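Local coordinates for protein lysin (Bacillus phage PBC5, PDB 6ILU) that probably binds the bacterial cell wall as the SH3b-type cell-wall-binding domain of a phage endolysin, at residues Y80-K85 against Y112-R117; N93-P98 against W129-H134. All coordinates share one frame; numbering follows the deposited sequence.

Interaction 1. Residues Y80-K85 against Y112-R117; sequences YKVRSK and YNAHNR. With EDO (1,2-ethanediol), chain K; SO4 (sulfate ion), chain D; EDO (1,2-ethanediol), chain I; SO4 (sulfate ion), chain G.
Three backbone hydrogen bonds join Tyr80-Lys85 to Tyr112-Arg117 as a short antiparallel ladder. Val82 and Tyr112 form the hydrogen-bonded pair, with Val82 N to Tyr112 O at 2.8 Å and Tyr112 N to Val82 O at 3.0 Å, both donors in the plane of the carbonyl they meet. The ladder runs one bond further, where Ala114 N reaches Tyr80 O at 2.9 Å from above the carbonyl plane. Lys81 and Asn113 make the non-hydrogen-bonded pair, and their side chains lie alongside each other on one face of the sheet. A bend at chi2 (-74°) carries the otherwise extended lysine chain along the asparagine, so that Lys81 NZ meets Asn113 OD1 at 2.8 Å in the carbonyl plane. A sulfate, probably from the crystallisation liquor, accepts bonds from both Lys81 NZ and Asn113 ND2, joining the two tips a second time. On the other face Val82 turns CG2 to Ala114 CB at 3.9 Å. Farther out, His115 ND1 donates back to Asn113 O, which holds the imidazole to the backbone of its own segment. Strand 75-84 also pairs with strand 135-138, while Val122 of strand 121-123 covers Val82 and Ala114.

Interaction 2. Residues N93-P98 against W129-H134; sequences NFYDGP and WIKEEH. With SO4 (sulfate ion), chain C; EDO (1,2-ethanediol), chain L.
Gly97 CA and Pro98 CD both lie over one face of the Trp129 indole, two CH-pi contacts. Trp129 CG stands anti to the carbonyl carbon (chi1 -64°), and chi2 of 80° turns the indole so that Gly97 CA sits 3.5 Å from the five-membered ring centroid and Pro98 CD over the six-membered ring's centre. Trp129 NE1 is bonded to Asn127 OD1, helping fix the ring's rotation. The backbones form a single antiparallel bridge: Tyr95 N bonds a lone pair of Trp129 O at 2.7 Å, and Trp129 N returns a bond of 2.9 Å to Tyr95 O. Phe94 CB rests against Ile130 CG1 at 3.7 Å, and chi1 of 60°, the crowded position, turns the ring from Ile130. Tyr95 presents its ring edge to Trp129 O, and its OH donates to O1 of a sulfate, probably a crystallisation ion, at 2.6 Å. The extended Lys131 chain brings NZ to O1 at 2.7 Å and, weakly, to O3; His134 NE2 donates almost straight to O3, and Asn93 ND2 to O4. A water bridging Asn93 O and Lys131 N adds a donor to these five side-chain bonds. Such donors suggest a site, probably positive through Lys131, able to hold anions.

Overall arrangement
Interactions 1 and 2 have centres about 11 Å apart in the C-terminal half of the chain, and their segments alternate along it. They touch directly. Arg117 NE of interaction 1 makes a salt bridge with Glu132 OE2 of interaction 2 at 2.8 Å, and Lys85 N probably bonds to His134 O at 2.9 Å. Packing adds Asn116 CB against Trp129 CH2 at 3.8 Å. Strand 121-123 lies between the two, pairing with strands 116-118 and 129-131, so the arrangement illustrates how the short strands of an SH3b-like domain are joined by a salt bridge, a probable backbone hydrogen bond and packing. Sulfates bind at both interactions, but none of them establishes where the cell-wall ligand binds.

Interaction 1. Residues Y80-K85 against Y112-R117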
loop_
_atom_site.group_PDB
_atom_site.type_symbol
_atom_site.label_atom_id
_atom_site.label_comp_id
_atom_site.label_asym_id
_atom_site.label_seq_id
_atom_site.Cartn_x
_atom_site.Cartn_y
_atom_site.Cartn_z
ATOM N N TYR A 80 2.869 1.252 5.691
ATOM C CA TYR A 80 4.246 1.707 5.690
ATOM C C TYR A 80 4.277 3.216 5.427
ATOM O O TYR A 80 3.462 3.755 4.682
ATOM C CB TYR A 80 5.058 0.947 4.646
ATOM C CG TYR A 80 5.315 -0.503 5.005
ATOM C CD1 TYR A 80 4.976 -1.022 6.259
ATOM C CD2 TYR A 80 5.931 -1.349 4.075
ATOM C CE1 TYR A 80 5.258 -2.339 6.577
ATOM C CE2 TYR A 80 6.194 -2.644 4.373
ATOM C CZ TYR A 80 5.853 -3.148 5.620
ATOM O OH TYR A 80 6.125 -4.467 5.909
ATOM N N LYS A 81 5.213 3.893 6.092
ATOM C CA LYS A 81 5.337 5.348 6.044
ATOM C C LYS A 81 6.516 5.750 5.164
ATOM O O LYS A 81 7.637 5.200 5.285
ATOM C CB LYS A 81 5.525 5.923 7.466
ATOM C CG LYS A 81 4.435 5.444 8.408
ATOM C CD LYS A 81 3.142 6.145 8.097
ATOM C CE LYS A 81 2.024 5.622 9.005
ATOM N NZ LYS A 81 0.788 6.396 8.812
ATOM N N VAL A 82 6.242 6.726 4.293
ATOM C CA VAL A 82 7.219 7.185 3.303
ATOM C C VAL A 82 7.715 8.562 3.698
ATOM O O VAL A 82 6.907 9.479 3.887
ATOM C CB VAL A 82 6.585 7.210 1.876
ATOM C CG1 VAL A 82 7.640 7.600 0.805
ATOM C CG2 VAL A 82 5.968 5.807 1.515
ATOM N N ARG A 83 9.038 8.712 3.840
ATOM C CA ARG A 83 9.612 10.008 4.227
ATOM C C ARG A 83 10.766 10.344 3.327
ATOM O O ARG A 83 11.552 9.466 3.001
ATOM C CB ARG A 83 10.083 9.980 5.667
ATOM C CG ARG A 83 8.952 9.865 6.687
ATOM C CD ARG A 83 9.589 9.700 8.073
ATOM N NE ARG A 83 8.601 9.538 9.137
ATOM C CZ ARG A 83 8.152 8.361 9.565
ATOM N NH1 ARG A 83 8.582 7.229 9.007
ATOM N NH2 ARG A 83 7.261 8.317 10.561
ATOM N N SER A 84 10.879 11.600 2.921
ATOM C CA SER A 84 12.101 12.039 2.211
ATOM C C SER A 84 13.380 11.699 2.985
ATOM O O SER A 84 13.417 11.774 4.229
ATOM C CB SER A 84 12.056 13.558 1.950
ATOM O OG SER A 84 13.255 13.987 1.326
ATOM N N LYS A 85 14.445 11.365 2.248
ATOM C CA LYS A 85 15.759 11.215 2.867
ATOM C C LYS A 85 16.421 12.575 3.103
ATOM O O LYS A 85 17.442 12.646 3.768
ATOM C CB LYS A 85 16.705 10.354 2.000
ATOM C CG LYS A 85 16.334 8.873 1.934
ATOM C CD LYS A 85 17.387 8.106 1.133
ATOM C CE LYS A 85 17.050 6.608 1.076
ATOM N NZ LYS A 85 18.031 5.896 0.159
ATOM N N TYR A 112 4.011 10.244 4.252
ATOM C CA TYR A 112 2.939 9.659 3.448
ATOM C C TYR A 112 2.725 8.197 3.748
ATOM O O TYR A 112 3.611 7.532 4.282
ATOM C CB TYR A 112 3.233 9.808 1.952
ATOM C CG TYR A 112 3.525 11.238 1.569
ATOM C CD1 TYR A 112 4.839 11.723 1.559
ATOM C CD2 TYR A 112 2.489 12.092 1.237
ATOM C CE1 TYR A 112 5.090 13.068 1.227
ATOM C CE2 TYR A 112 2.723 13.445 0.911
ATOM C CZ TYR A 112 4.045 13.897 0.902
ATOM O OH TYR A 112 4.298 15.208 0.598
ATOM N N ASN A 113 1.534 7.688 3.421
ATOM C CA ASN A 113 1.348 6.234 3.416
ATOM C C ASN A 113 1.708 5.649 2.070
ATOM O O ASN A 113 1.368 6.229 1.026
ATOM C CB ASN A 113 -0.109 5.862 3.748
ATOM C CG ASN A 113 -0.475 6.139 5.172
ATOM O OD1 ASN A 113 0.364 6.166 6.057
ATOM N ND2 ASN A 113 -1.757 6.338 5.406
ATOM N N ALA A 114 2.420 4.509 2.074
ATOM C CA ALA A 114 2.731 3.768 0.840
ATOM C C ALA A 114 1.431 3.208 0.255
ATOM O O ALA A 114 0.785 2.412 0.934
ATOM C CB ALA A 114 3.677 2.623 1.164
ATOM N N HIS A 115 1.054 3.620 -0.963
ATOM C CA HIS A 115 -0.171 3.137 -1.604
ATOM C C HIS A 115 0.057 1.990 -2.595
ATOM O O HIS A 115 -0.885 1.234 -2.888
ATOM C CB HIS A 115 -0.889 4.270 -2.344
ATOM C CG HIS A 115 -1.629 5.197 -1.428
ATOM N ND1 HIS A 115 -0.982 6.001 -0.510
ATOM C CD2 HIS A 115 -2.947 5.479 -1.321
ATOM C CE1 HIS A 115 -1.880 6.731 0.140
ATOM N NE2 HIS A 115 -3.083 6.423 -0.316
ATOM N N ASN A 116 1.310 1.862 -3.082
ATOM C CA ASN A 116 1.689 0.770 -3.980
ATOM C C ASN A 116 3.172 0.933 -4.219
ATOM O O ASN A 116 3.705 2.026 -4.035
ATOM C CB ASN A 116 0.883 0.793 -5.325
ATOM C CG ASN A 116 -0.372 -0.054 -5.260
ATOM O OD1 ASN A 116 -0.307 -1.193 -4.807
ATOM N ND2 ASN A 116 -1.495 0.437 -5.809
ATOM N N ARG A 117 3.839 -0.139 -4.624
ATOM C CA ARG A 117 5.268 -0.085 -4.952
ATOM C C ARG A 117 5.496 -0.956 -6.161
ATOM O O ARG A 117 5.165 -2.176 -6.154
ATOM C CB ARG A 117 6.158 -0.614 -3.807
ATOM C CG ARG A 117 6.223 0.224 -2.588
ATOM C CD ARG A 117 6.891 -0.609 -1.509
ATOM N NE ARG A 117 8.353 -0.664 -1.645
ATOM C CZ ARG A 117 9.135 -1.198 -0.713
ATOM N NH1 ARG A 117 8.620 -1.773 0.396
ATOM N NH2 ARG A 117 10.456 -1.159 -0.878
HETATM C C1 EDO K . 8.050 11.677 12.093
HETATM O O1 EDO K . 8.866 12.006 10.950
HETATM C C2 EDO K . 6.607 12.054 11.813
HETATM O O2 EDO K . 5.841 10.844 11.770
HETATM S S SO4 D . -3.303 6.172 8.875
HETATM O O1 SO4 D . -4.043 4.987 8.433
HETATM O O2 SO4 D . -4.148 6.964 9.762
HETATM O O3 SO4 D . -2.904 6.985 7.735
HETATM O O4 SO4 D . -2.106 5.785 9.614
HETATM C C1 EDO I . 1.198 16.909 0.445
HETATM O O1 EDO I . 2.147 16.560 -0.596
HETATM C C2 EDO I . -0.222 16.472 0.120
HETATM O O2 EDO I . -0.427 15.034 0.151
HETATM S S SO4 G . 17.160 2.678 3.020
HETATM O O1 SO4 G . 15.865 3.344 2.874
HETATM O O2 SO4 G . 17.026 1.222 2.878
HETATM O O3 SO4 G . 17.708 2.997 4.338
HETATM O O4 SO4 G . 18.063 3.179 1.985
#

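Interaction 2. Residues N93-P98 against W129-H134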
loop_
_atom_site.group_PDB
_atom_site.type_symbol
_atom_site.label_atom_id
_atom_site.label_comp_id
_atom_site.label_asym_id
_atom_site.label_seq_id
_atom_site.Cartn_x
_atom_site.Cartn_y
_atom_site.Cartn_z
ATOM N N ASN A 93 11.133 14.771 -6.701
ATOM C CA ASN A 93 10.222 14.697 -7.838
ATOM C C ASN A 93 9.244 13.536 -7.724
ATOM O O ASN A 93 9.601 12.469 -7.231
ATOM C CB ASN A 93 11.007 14.500 -9.114
ATOM C CG ASN A 93 11.872 15.717 -9.461
ATOM O OD1 ASN A 93 11.474 16.851 -9.200
ATOM N ND2 ASN A 93 13.014 15.468 -10.058
ATOM N N PHE A 94 8.051 13.717 -8.279
ATOM C CA PHE A 94 7.146 12.583 -8.444
ATOM C C PHE A 94 6.594 12.549 -9.861
ATOM O O PHE A 94 6.537 13.602 -10.595
ATOM C CB PHE A 94 5.976 12.571 -7.375
ATOM C CG PHE A 94 5.062 13.773 -7.374
ATOM C CD1 PHE A 94 4.011 13.870 -8.258
ATOM C CD2 PHE A 94 5.264 14.810 -6.448
ATOM C CE1 PHE A 94 3.174 14.972 -8.257
ATOM C CE2 PHE A 94 4.432 15.923 -6.417
ATOM C CZ PHE A 94 3.372 16.004 -7.324
ATOM N N TYR A 95 6.138 11.333 -10.216
ATOM C CA TYR A 95 5.803 10.985 -11.603
ATOM C C TYR A 95 4.410 10.390 -11.675
ATOM O O TYR A 95 3.834 10.007 -10.639
ATOM C CB TYR A 95 6.831 9.978 -12.177
ATOM C CG TYR A 95 8.229 10.573 -12.160
ATOM C CD1 TYR A 95 8.738 11.219 -13.281
ATOM C CD2 TYR A 95 9.010 10.515 -11.009
ATOM C CE1 TYR A 95 10.039 11.801 -13.253
ATOM C CE2 TYR A 95 10.322 11.091 -10.981
ATOM C CZ TYR A 95 10.780 11.727 -12.098
ATOM O OH TYR A 95 12.037 12.290 -12.076
ATOM N N ASP A 96 3.861 10.288 -12.875
ATOM C CA ASP A 96 2.491 9.701 -12.974
ATOM C C ASP A 96 2.428 8.165 -13.041
ATOM O O ASP A 96 1.342 7.565 -13.222
ATOM C CB ASP A 96 1.753 10.341 -14.153
ATOM C CG ASP A 96 2.225 9.868 -15.524
ATOM O OD1 ASP A 96 3.219 9.140 -15.646
ATOM O OD2 ASP A 96 1.572 10.260 -16.519
ATOM N N GLY A 97 3.560 7.535 -12.846
ATOM C CA GLY A 97 3.631 6.086 -12.681
ATOM C C GLY A 97 5.089 5.761 -12.536
ATOM O O GLY A 97 5.944 6.624 -12.689
ATOM N N PRO A 98 5.401 4.492 -12.284
ATOM C CA PRO A 98 6.793 4.045 -12.317
ATOM C C PRO A 98 7.446 4.408 -13.657
ATOM O O PRO A 98 6.911 4.046 -14.717
ATOM C CB PRO A 98 6.683 2.518 -12.176
ATOM C CG PRO A 98 5.331 2.281 -11.676
ATOM C CD PRO A 98 4.441 3.388 -12.123
ATOM N N TRP A 129 4.196 9.102 -7.909
ATOM C CA TRP A 129 5.197 8.012 -7.798
ATOM C C TRP A 129 6.590 8.613 -7.644
ATOM O O TRP A 129 7.027 9.414 -8.491
ATOM C CB TRP A 129 5.152 7.118 -9.018
ATOM C CG TRP A 129 3.840 6.414 -9.131
ATOM C CD1 TRP A 129 2.647 6.930 -9.630
ATOM C CD2 TRP A 129 3.578 5.047 -8.790
ATOM N NE1 TRP A 129 1.661 5.954 -9.584
ATOM C CE2 TRP A 129 2.221 4.788 -9.101
ATOM C CE3 TRP A 129 4.368 4.013 -8.251
ATOM C CZ2 TRP A 129 1.632 3.533 -8.887
ATOM C CZ3 TRP A 129 3.771 2.754 -8.029
ATOM C CH2 TRP A 129 2.418 2.536 -8.359
ATOM N N ILE A 130 7.277 8.209 -6.582
ATOM C CA ILE A 130 8.654 8.685 -6.260
ATOM C C ILE A 130 9.651 7.541 -6.325
ATOM O O ILE A 130 9.363 6.426 -5.890
ATOM C CB ILE A 130 8.658 9.305 -4.832
ATOM C CG1 ILE A 130 7.709 10.516 -4.815
ATOM C CG2 ILE A 130 10.115 9.656 -4.344
ATOM C CD1 ILE A 130 7.571 11.269 -3.443
ATOM N N LYS A 131 10.845 7.809 -6.823
ATOM C CA LYS A 131 11.877 6.782 -6.829
ATOM C C LYS A 131 12.215 6.391 -5.401
ATOM O O LYS A 131 12.441 7.278 -4.546
ATOM C CB LYS A 131 13.153 7.294 -7.495
ATOM C CG LYS A 131 13.031 7.479 -8.990
ATOM C CD LYS A 131 14.326 8.006 -9.592
ATOM C CE LYS A 131 14.124 8.497 -11.022
ATOM N NZ LYS A 131 15.382 9.150 -11.487
ATOM N N GLU A 132 12.316 5.093 -5.142
ATOM C CA GLU A 132 12.532 4.671 -3.755
ATOM C C GLU A 132 13.886 5.116 -3.227
ATOM O O GLU A 132 14.062 5.188 -2.003
ATOM C CB GLU A 132 12.408 3.149 -3.613
ATOM C CG GLU A 132 10.940 2.705 -3.874
ATOM C CD GLU A 132 10.632 1.261 -3.517
ATOM O OE1 GLU A 132 11.527 0.531 -3.026
ATOM O OE2 GLU A 132 9.459 0.872 -3.752
ATOM N N GLU A 133 14.846 5.397 -4.123
ATOM C CA GLU A 133 16.168 5.841 -3.676
ATOM C C GLU A 133 16.082 7.165 -2.903
ATOM O O GLU A 133 17.009 7.490 -2.160
ATOM C CB GLU A 133 17.144 5.984 -4.854
ATOM C CG GLU A 133 16.829 7.101 -5.768
ATOM C CD GLU A 133 17.608 7.035 -7.066
ATOM O OE1 GLU A 133 18.493 7.882 -7.257
ATOM O OE2 GLU A 133 17.332 6.134 -7.886
ATOM N N HIS A 134 15.011 7.930 -3.089
ATOM C CA HIS A 134 14.935 9.240 -2.445
ATOM C C HIS A 134 14.185 9.241 -1.112
ATOM O O HIS A 134 14.110 10.276 -0.442
ATOM C CB HIS A 134 14.257 10.244 -3.376
ATOM C CG HIS A 134 15.033 10.516 -4.631
ATOM N ND1 HIS A 134 16.369 10.853 -4.616
ATOM C CD2 HIS A 134 14.646 10.545 -5.930
ATOM C CE1 HIS A 134 16.788 11.037 -5.859
ATOM N NE2 HIS A 134 15.753 10.885 -6.671
HETATM S S SO4 C . 14.581 11.960 -9.931
HETATM O O1 SO4 C . 14.411 11.628 -11.335
HETATM O O2 SO4 C . 13.428 11.600 -9.118
HETATM O O3 SO4 C . 15.779 11.200 -9.518
HETATM O O4 SO4 C . 14.811 13.389 -9.822
HETATM C C1 EDO L . 2.295 5.219 -16.395
HETATM O O1 EDO L . 2.577 4.157 -15.494
HETATM C C2 EDO L . 3.570 6.030 -16.603
HETATM O O2 EDO L . 3.316 7.177 -17.443
HETATM O O HOH W 1 11.639 10.561 -7.619
#